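Local coordinates for protein Hep_Hag family (Burkholderia pseudomallei, PDB 3S6L) that forms a YadA-like head domain of the trimeric autotransporter adhesin BoaA and so probably helps the bacterium attach to host cells, at residues A30-N36 against A44-D50; N59-H64 against S72-G78; Q98-G104 against A112-A118; A118-I124 against A132-F138. One frame throughout, in Å; residues are numbered along the deposited sequence.

How the contacts relate
The four contacts follow one another along the chain, and each joins successive coils of a left-handed parallel beta-roll, in which residues 14 apart mostly lie side by side. Contacts 1 to 3 lie along the wall of short strands and loops that includes 31-32, 45-46, 101-102 and 115-116; contact 4 joins 122-124 to 135-137, the last two strands of the long sheet. Contacts 1 and 2 touch, centres about 10 Å apart, and share one zinc ion through D50 and H64. Contacts 3 and 4, also about 10 Å apart, share A118. The same coil-on-coil pairing thus recurs from contact 1 to contact 4, whose centres lie about 30 Å apart on opposite sides of the chain's centre.

Contact 1: residues A30-N36 against A44-D50. With ZN (zinc ion), chain Q.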
# COMPACT_ATOMS: atom_id res chain seq x y z
N ALA A 30 -20.60 11.41 11.27
CA ALA A 30 -20.01 10.11 10.92
C ALA A 30 -21.07 9.01 10.94
O ALA A 30 -21.95 9.00 11.79
CB ALA A 30 -18.88 9.78 11.88
N ASN A 31 -21.02 8.09 9.99
CA ASN A 31 -22.07 7.08 9.90
C ASN A 31 -21.58 5.77 9.29
O ASN A 31 -21.04 5.72 8.18
CB ASN A 31 -23.32 7.60 9.17
CG ASN A 31 -24.55 6.68 9.37
OD1 ASN A 31 -24.69 5.99 10.41
ND2 ASN A 31 -25.47 6.68 8.39
N ALA A 32 -21.75 4.71 10.07
CA ALA A 32 -21.38 3.39 9.68
C ALA A 32 -22.69 2.60 9.72
O ALA A 32 -23.25 2.38 10.78
CB ALA A 32 -20.35 2.85 10.68
N SER A 33 -23.22 2.22 8.57
CA SER A 33 -24.55 1.65 8.55
C SER A 33 -24.66 0.31 7.81
O SER A 33 -25.76 -0.11 7.48
CB SER A 33 -25.51 2.63 7.88
OG SER A 33 -25.10 2.80 6.52
N GLY A 34 -23.55 -0.35 7.52
CA GLY A 34 -23.60 -1.50 6.64
C GLY A 34 -23.52 -2.85 7.33
O GLY A 34 -23.84 -3.88 6.72
N GLY A 35 -23.11 -2.86 8.59
CA GLY A 35 -22.85 -4.10 9.31
C GLY A 35 -21.34 -4.21 9.38
O GLY A 35 -20.65 -4.13 8.33
N ASN A 36 -20.83 -4.39 10.60
CA ASN A 36 -19.39 -4.42 10.88
C ASN A 36 -18.67 -3.23 10.24
O ASN A 36 -17.56 -3.34 9.76
CB ASN A 36 -18.79 -5.75 10.41
CG ASN A 36 -19.31 -6.93 11.18
OD1 ASN A 36 -19.78 -6.80 12.31
ND2 ASN A 36 -19.25 -8.10 10.56
N ALA A 44 -17.43 11.30 7.82
CA ALA A 44 -16.97 9.98 7.35
C ALA A 44 -18.16 9.05 7.14
O ALA A 44 -19.10 9.01 7.95
CB ALA A 44 -15.99 9.36 8.33
N SER A 45 -18.10 8.24 6.09
CA SER A 45 -19.21 7.35 5.81
C SER A 45 -18.79 5.91 5.48
O SER A 45 -17.92 5.67 4.66
CB SER A 45 -20.09 7.98 4.72
OG SER A 45 -21.06 7.06 4.32
N ALA A 46 -19.38 4.93 6.13
CA ALA A 46 -19.09 3.56 5.78
C ALA A 46 -20.43 2.83 5.55
O ALA A 46 -21.02 2.28 6.48
CB ALA A 46 -18.27 2.89 6.90
N SER A 47 -20.92 2.84 4.31
CA SER A 47 -22.25 2.28 4.03
C SER A 47 -22.24 0.86 3.46
O SER A 47 -23.28 0.21 3.47
CB SER A 47 -23.08 3.22 3.15
OG SER A 47 -22.58 3.27 1.82
N GLY A 48 -21.10 0.39 2.95
CA GLY A 48 -21.02 -0.97 2.36
C GLY A 48 -20.98 -1.99 3.48
O GLY A 48 -20.72 -1.64 4.62
N THR A 49 -21.23 -3.26 3.21
CA THR A 49 -21.07 -4.24 4.29
C THR A 49 -19.57 -4.41 4.65
O THR A 49 -18.74 -4.39 3.76
CB THR A 49 -21.69 -5.59 3.93
OG1 THR A 49 -21.04 -6.10 2.75
CG2 THR A 49 -23.20 -5.44 3.66
N ASP A 50 -19.24 -4.54 5.94
CA ASP A 50 -17.86 -4.79 6.40
C ASP A 50 -16.91 -3.66 5.94
O ASP A 50 -15.78 -3.89 5.54
CB ASP A 50 -17.36 -6.18 5.92
CG ASP A 50 -18.18 -7.37 6.51
OD1 ASP A 50 -19.00 -7.14 7.41
OD2 ASP A 50 -18.00 -8.56 6.11
ZN ZN Q . -18.67 -9.89 4.40
O HOH W 1 -25.81 0.81 4.57
O HOH W 2 -19.23 -11.69 2.93
O HOH W 3 -16.73 -11.07 4.83
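The methyl group of A32 lies beside that of A46 one coil further on, CB to CB 4.3 Å, on the same face of a short parallel ladder; N31 and S45 put their side chains on the other face. Backbone bonds run from N31 N to A44 O (2.9 Å), from A46 N to N31 O (2.8 Å) and from S33 N to A46 O (3.0 Å). Beyond the strands G34 packs so tightly that a CB there would clash with G48 O, and D50 N resumes the pairing with G35 O at 2.8 Å. N36 ND2 donates a weak bond to D50 OD1 (3.3 Å), while D50 OD2 binds zinc at 2.3 Å; H64 of the next coil and two waters also bind the ion. Water 1 links S33 OG (2.9 Å) to S47 O (2.8 Å). Strands 31-32 and 45-46 form part of a side wall of the left-handed roll, with A32 and A46 both resting on A39 of strand 38-40 in the long sheet.

Contact 2: residues N59-H64 against S72-G78. With ZN (zinc ion), chain Q.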
# COMPACT_ATOMS: atom_id res chain seq x y z
N ASN A 59 -15.15 7.87 2.35
CA ASN A 59 -16.34 7.20 1.88
C ASN A 59 -16.07 5.77 1.45
O ASN A 59 -15.48 5.53 0.37
CB ASN A 59 -17.01 8.02 0.76
CG ASN A 59 -18.22 7.31 0.14
OD1 ASN A 59 -19.16 6.94 0.83
ND2 ASN A 59 -18.19 7.13 -1.18
N ALA A 60 -16.53 4.83 2.29
CA ALA A 60 -16.37 3.42 2.00
C ALA A 60 -17.72 2.81 1.70
O ALA A 60 -18.33 2.19 2.57
CB ALA A 60 -15.68 2.70 3.18
N SER A 61 -18.17 2.96 0.45
CA SER A 61 -19.54 2.57 0.12
C SER A 61 -19.58 1.21 -0.57
O SER A 61 -20.64 0.61 -0.68
CB SER A 61 -20.23 3.64 -0.74
OG SER A 61 -19.52 3.75 -1.96
N GLY A 62 -18.44 0.73 -1.05
CA GLY A 62 -18.42 -0.63 -1.54
C GLY A 62 -18.59 -1.64 -0.41
O GLY A 62 -18.25 -1.37 0.75
N ASN A 63 -19.12 -2.80 -0.74
CA ASN A 63 -19.09 -3.91 0.19
C ASN A 63 -17.61 -4.35 0.35
O ASN A 63 -16.84 -4.41 -0.65
CB ASN A 63 -20.00 -5.04 -0.33
CG ASN A 63 -21.51 -4.67 -0.29
OD1 ASN A 63 -21.95 -3.78 0.48
ND2 ASN A 63 -22.29 -5.36 -1.09
N HIS A 64 -17.20 -4.62 1.59
CA HIS A 64 -15.79 -4.98 1.90
C HIS A 64 -14.79 -3.90 1.44
O HIS A 64 -13.68 -4.21 1.03
CB HIS A 64 -15.47 -6.38 1.35
CG HIS A 64 -16.49 -7.41 1.74
ND1 HIS A 64 -17.53 -7.77 0.91
CD2 HIS A 64 -16.70 -8.04 2.91
CE1 HIS A 64 -18.30 -8.64 1.54
NE2 HIS A 64 -17.84 -8.79 2.77
N SER A 72 -11.00 10.33 0.79
CA SER A 72 -10.77 9.11 -0.02
C SER A 72 -12.11 8.43 -0.35
O SER A 72 -13.12 8.68 0.32
CB SER A 72 -9.83 8.14 0.69
OG SER A 72 -10.32 7.85 1.98
N SER A 73 -12.12 7.59 -1.37
CA SER A 73 -13.35 6.93 -1.77
C SER A 73 -13.05 5.52 -2.26
O SER A 73 -12.10 5.31 -3.03
CB SER A 73 -14.04 7.73 -2.89
OG SER A 73 -15.25 7.09 -3.28
N ALA A 74 -13.80 4.56 -1.76
CA ALA A 74 -13.70 3.17 -2.18
C ALA A 74 -15.12 2.68 -2.40
O ALA A 74 -15.74 2.21 -1.46
CB ALA A 74 -13.01 2.32 -1.09
N SER A 75 -15.62 2.84 -3.63
CA SER A 75 -17.02 2.57 -3.93
C SER A 75 -17.18 1.23 -4.66
O SER A 75 -18.30 0.72 -4.79
CB SER A 75 -17.65 3.72 -4.75
OG SER A 75 -17.02 3.81 -6.01
N GLY A 76 -16.07 0.70 -5.15
CA GLY A 76 -16.08 -0.60 -5.76
C GLY A 76 -16.24 -1.72 -4.74
O GLY A 76 -15.89 -1.57 -3.55
N SER A 77 -16.76 -2.85 -5.19
CA SER A 77 -16.85 -4.04 -4.35
C SER A 77 -15.46 -4.55 -4.02
O SER A 77 -14.66 -4.78 -4.91
CB SER A 77 -17.68 -5.12 -5.08
OG SER A 77 -18.04 -6.15 -4.20
N GLY A 78 -15.15 -4.69 -2.74
CA GLY A 78 -13.83 -5.22 -2.32
C GLY A 78 -12.71 -4.27 -2.70
O GLY A 78 -11.61 -4.70 -3.03
ZN ZN Q . -18.67 -9.89 4.40
O HOH W 4 -20.60 1.82 -3.90
O HOH W 5 -17.52 -7.85 -2.08
O HOH W 2 -19.23 -11.69 2.93
O HOH W 3 -16.73 -11.07 4.83
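Segments 59-64 and 72-78 run side by side in the same direction, CA atoms 4.7 Å apart at N59-S73 and again at H64-G78. N59 N bonds to S72 O (3.0 Å) and A74 N to N59 O (2.9 Å). A74 O then takes G62 N at 3.1 Å and, weakly, S61 N at 3.2 Å, before G78 N reaches N63 O at 2.7 Å. G62 comes so close that a CB would clash with G76 O. H64 and G78 both adopt the left-handed conformation with positive phi, turning the two coils in step. Among the side chains, S61 OG packs on S75 CB (3.4 Å), and water 4 joins S61 OG (2.9 Å) to S75 O (2.7 Å). H64 NE2 binds zinc at 2.1 Å beside D50 and two waters, while H64 ND1 donates to water 5 (3.0 Å), which also meets S77 OG (2.8 Å). N63 OD1 accepts T49 N of the preceding coil. A60 and A74 lean on A67 of strand 66-68. Small residues stacked coil upon coil, with G62 pressed against the next coil and left-handed residues such as H64 and G78 at the corners, are characteristic of the left-handed parallel beta-roll of YadA-like heads.

Contact 3: residues Q98-G104 against A112-A118; sequences QGALASG and AHSTAAA. With ZN (zinc ion), chain R.
Build two extended segments in the same direction, end-to-end vectors 5° apart, with L101 opposite T115 (CA-CA 4.8 Å) and A102 opposite A116 (4.7 Å) as parallel bridges. The hydrogen bonds are H113 N to Q98 O, L101 N to S114 O and A116 N to L101 O, each 2.9 Å, then S103 N (3.0 Å) and G104 N (3.2 Å) to A116 O. G99 and H113 take left-handed backbone angles, phi/psi 65/17 and 59/25. Q98 has chi1 t, chi2 -97° and chi3 -37°; H113 has chi1 m and chi2 -79°. These bring Q98 OE1 and H113 NE2 each to 2.1 Å from one zinc ion, and the imidazole crosses close to G99, where a CB would clash with H113 CE1; the positive phi of G99 also favours glycine. Q98 NE2 bonds to Q84 OE1. L101 (chi1 t, chi2 p) places CD2 4.3 Å from CG2 of T115 (chi1 m), whose OG1 donates to water 6 (2.8 Å); that water also donates to G99 O (2.9 Å) and S114 O (3.1 Å). S114 is p, its OG bonded to G111 O. Such a ladder is characteristic of stacked beta-roll coils. Strand 129-130 continues it beyond 115-116, and A102 and A116 face inward onto A109 of strand 108-110.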
# COMPACT_ATOMS: atom_id res chain seq x y z
N GLN A 98 -1.52 9.51 -2.26
CA GLN A 98 -2.40 10.65 -2.36
C GLN A 98 -2.88 10.80 -3.82
O GLN A 98 -2.04 10.76 -4.74
CB GLN A 98 -1.68 11.93 -1.86
CG GLN A 98 -2.59 13.14 -1.63
CD GLN A 98 -2.59 14.08 -2.83
OE1 GLN A 98 -1.53 14.27 -3.44
NE2 GLN A 98 -3.75 14.69 -3.17
N GLY A 99 -4.19 10.95 -4.03
CA GLY A 99 -4.77 11.18 -5.39
C GLY A 99 -4.59 10.00 -6.35
O GLY A 99 -4.69 10.15 -7.58
N ALA A 100 -4.29 8.82 -5.79
CA ALA A 100 -4.11 7.62 -6.59
C ALA A 100 -5.50 7.14 -6.99
O ALA A 100 -6.44 7.28 -6.22
CB ALA A 100 -3.38 6.53 -5.80
N LEU A 101 -5.63 6.57 -8.19
CA LEU A 101 -6.95 6.10 -8.65
C LEU A 101 -6.80 4.71 -9.28
O LEU A 101 -6.02 4.53 -10.20
CB LEU A 101 -7.60 7.07 -9.65
CG LEU A 101 -8.92 6.64 -10.29
CD1 LEU A 101 -10.10 6.69 -9.28
CD2 LEU A 101 -9.25 7.49 -11.54
N ALA A 102 -7.51 3.73 -8.73
CA ALA A 102 -7.53 2.41 -9.31
C ALA A 102 -8.98 2.22 -9.74
O ALA A 102 -9.84 1.88 -8.92
CB ALA A 102 -7.11 1.35 -8.26
N SER A 103 -9.25 2.46 -11.02
CA SER A 103 -10.63 2.51 -11.49
C SER A 103 -10.99 1.26 -12.28
O SER A 103 -12.14 0.92 -12.32
CB SER A 103 -10.89 3.76 -12.32
OG SER A 103 -9.98 3.76 -13.39
N GLY A 104 -10.01 0.60 -12.90
CA GLY A 104 -10.25 -0.65 -13.62
C GLY A 104 -10.69 -1.75 -12.66
O GLY A 104 -10.29 -1.76 -11.47
N ALA A 112 1.56 8.22 -5.54
CA ALA A 112 0.78 9.46 -5.58
C ALA A 112 0.40 9.79 -7.01
O ALA A 112 1.26 9.77 -7.89
CB ALA A 112 1.58 10.62 -4.97
N HIS A 113 -0.87 10.07 -7.25
CA HIS A 113 -1.35 10.44 -8.60
C HIS A 113 -1.09 9.38 -9.68
O HIS A 113 -1.03 9.71 -10.88
CB HIS A 113 -0.81 11.83 -9.04
CG HIS A 113 -1.14 12.93 -8.08
ND1 HIS A 113 -2.39 13.53 -8.04
CD2 HIS A 113 -0.41 13.51 -7.10
CE1 HIS A 113 -2.40 14.44 -7.08
NE2 HIS A 113 -1.21 14.45 -6.50
N SER A 114 -0.96 8.13 -9.27
CA SER A 114 -0.90 7.02 -10.22
C SER A 114 -2.34 6.66 -10.60
O SER A 114 -3.25 6.88 -9.80
CB SER A 114 -0.24 5.79 -9.60
OG SER A 114 -0.98 5.37 -8.44
N THR A 115 -2.53 6.13 -11.80
CA THR A 115 -3.87 5.79 -12.31
C THR A 115 -3.79 4.39 -12.95
O THR A 115 -3.05 4.17 -13.91
CB THR A 115 -4.38 6.84 -13.38
OG1 THR A 115 -4.39 8.17 -12.82
CG2 THR A 115 -5.82 6.49 -13.90
N ALA A 116 -4.50 3.45 -12.36
CA ALA A 116 -4.62 2.11 -12.95
C ALA A 116 -6.02 2.02 -13.51
O ALA A 116 -6.99 1.73 -12.77
CB ALA A 116 -4.37 1.02 -11.94
N ALA A 117 -6.12 2.29 -14.81
CA ALA A 117 -7.41 2.52 -15.43
C ALA A 117 -7.97 1.29 -16.13
O ALA A 117 -9.17 1.08 -16.14
CB ALA A 117 -7.32 3.73 -16.40
N ALA A 118 -7.09 0.48 -16.72
CA ALA A 118 -7.51 -0.67 -17.54
C ALA A 118 -7.82 -1.86 -16.63
O ALA A 118 -7.26 -1.93 -15.55
CB ALA A 118 -6.42 -1.03 -18.55
ZN ZN R . -1.13 15.74 -4.87
O HOH W 6 -4.67 9.61 -10.40

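Contact 4: residues A118-I124 against A132-F138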
# COMPACT_ATOMS: atom_id res chain seq x y z
N ALA A 118 -7.09 0.48 -16.72
CA ALA A 118 -7.51 -0.67 -17.54
C ALA A 118 -7.82 -1.86 -16.63
O ALA A 118 -7.26 -1.93 -15.55
CB ALA A 118 -6.42 -1.03 -18.55
N PRO A 119 -8.73 -2.78 -17.04
CA PRO A 119 -9.01 -3.97 -16.20
C PRO A 119 -7.75 -4.77 -15.97
O PRO A 119 -6.96 -4.92 -16.89
CB PRO A 119 -9.97 -4.79 -17.06
CG PRO A 119 -9.82 -4.21 -18.50
CD PRO A 119 -9.56 -2.76 -18.26
N ASN A 120 -7.56 -5.26 -14.74
CA ASN A 120 -6.48 -6.18 -14.43
C ASN A 120 -5.08 -5.59 -14.61
O ASN A 120 -4.10 -6.33 -14.85
CB ASN A 120 -6.64 -7.48 -15.26
CG ASN A 120 -6.03 -8.69 -14.58
OD1 ASN A 120 -6.18 -8.89 -13.35
ND2 ASN A 120 -5.33 -9.53 -15.37
N SER A 121 -4.99 -4.26 -14.49
CA SER A 121 -3.73 -3.56 -14.66
C SER A 121 -3.19 -3.07 -13.35
O SER A 121 -3.92 -3.08 -12.35
CB SER A 121 -3.88 -2.38 -15.59
OG SER A 121 -4.71 -1.39 -15.01
N ALA A 122 -1.92 -2.67 -13.37
CA ALA A 122 -1.29 -2.03 -12.24
C ALA A 122 -0.43 -0.85 -12.65
O ALA A 122 0.26 -0.89 -13.67
CB ALA A 122 -0.45 -3.05 -11.41
N ALA A 123 -0.46 0.18 -11.81
CA ALA A 123 0.36 1.36 -12.02
C ALA A 123 1.25 1.49 -10.81
O ALA A 123 0.74 1.59 -9.68
CB ALA A 123 -0.52 2.60 -12.18
N ILE A 124 2.57 1.45 -11.04
CA ILE A 124 3.57 1.52 -9.96
C ILE A 124 4.38 2.81 -10.10
O ILE A 124 5.02 3.05 -11.14
CB ILE A 124 4.57 0.33 -10.05
CG1 ILE A 124 3.87 -1.03 -10.07
CG2 ILE A 124 5.58 0.36 -8.93
CD1 ILE A 124 2.95 -1.25 -8.90
N ALA A 132 -3.43 -0.13 -20.44
CA ALA A 132 -3.51 -1.35 -21.24
C ALA A 132 -3.93 -2.45 -20.29
O ALA A 132 -3.41 -2.54 -19.20
CB ALA A 132 -2.12 -1.69 -21.90
N PRO A 133 -4.91 -3.27 -20.70
CA PRO A 133 -5.37 -4.39 -19.86
C PRO A 133 -4.24 -5.39 -19.58
O PRO A 133 -3.38 -5.59 -20.45
CB PRO A 133 -6.44 -5.06 -20.72
CG PRO A 133 -6.15 -4.58 -22.16
CD PRO A 133 -5.61 -3.19 -22.00
N ASN A 134 -4.27 -6.03 -18.40
CA ASN A 134 -3.35 -7.13 -18.06
C ASN A 134 -1.89 -6.72 -18.18
O ASN A 134 -1.07 -7.46 -18.66
CB ASN A 134 -3.60 -8.37 -18.94
CG ASN A 134 -5.07 -8.78 -18.98
OD1 ASN A 134 -5.68 -9.04 -17.94
ND2 ASN A 134 -5.65 -8.84 -20.19
N SER A 135 -1.60 -5.52 -17.74
CA SER A 135 -0.26 -5.01 -17.84
C SER A 135 0.10 -4.26 -16.55
O SER A 135 -0.78 -3.86 -15.76
CB SER A 135 -0.18 -4.07 -19.04
OG SER A 135 -0.78 -2.84 -18.71
N VAL A 136 1.39 -4.08 -16.33
CA VAL A 136 1.87 -3.36 -15.15
C VAL A 136 2.74 -2.23 -15.66
O VAL A 136 3.75 -2.50 -16.28
CB VAL A 136 2.69 -4.27 -14.23
CG1 VAL A 136 3.21 -3.50 -13.04
CG2 VAL A 136 1.84 -5.44 -13.77
N SER A 137 2.33 -0.98 -15.41
CA SER A 137 3.09 0.18 -15.86
C SER A 137 3.98 0.80 -14.78
O SER A 137 3.54 1.03 -13.63
CB SER A 137 2.13 1.24 -16.39
OG SER A 137 2.85 2.45 -16.63
N PHE A 138 5.21 1.16 -15.18
CA PHE A 138 6.13 1.83 -14.27
C PHE A 138 6.30 3.32 -14.58
O PHE A 138 7.25 3.96 -14.14
CB PHE A 138 7.48 1.09 -14.22
CG PHE A 138 7.37 -0.32 -13.75
CD1 PHE A 138 7.40 -0.61 -12.39
CD2 PHE A 138 7.17 -1.37 -14.66
CE1 PHE A 138 7.29 -1.93 -11.95
CE2 PHE A 138 7.04 -2.69 -14.22
CZ PHE A 138 7.10 -2.97 -12.88
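V136 lies at the apolar centre, its CG1 4.0 Å from A122 CB and 3.9 Å from I124 CG1; further along, I124 CB packs 3.8 Å from F138 CD1. I124 also meets I124 of the third subunit, and F138 meets V136 of that chain, so this patch faces the trimer interior. Behind it, strands 122-124 and 135-137 run parallel, axes 4.6 Å apart at 20°. A122 N donates to S135 O (2.9 Å), S137 N to A122 O (2.7 Å) and I124 N to S137 O (2.8 Å). On the other face of the ladder A123 pairs with S137, whose OG bonds to V129 O. Toward the bends, P119 CG touches P133 CB (4.1 Å), and S121 OG closes on A118 O at 2.7 Å across the type II turn 118-121; S135 OG repeats this with A132 O, also 2.7 Å. The polar edge is set by N134 N to P119 O (3.3 Å) and by N120 ND2 donating to N134 OD1 at 2.6 Å, a side-chain hydrogen bond between asparagines at equivalent corners of successive coils. N120 O also accepts R145 NE of the second subunit. S135 to S137 continue in a parallel ladder with a strand of that chain, so the last coil of this left-handed beta-roll passes its sheet to a neighbour, an intertwined assembly fitting a trimeric autotransporter head.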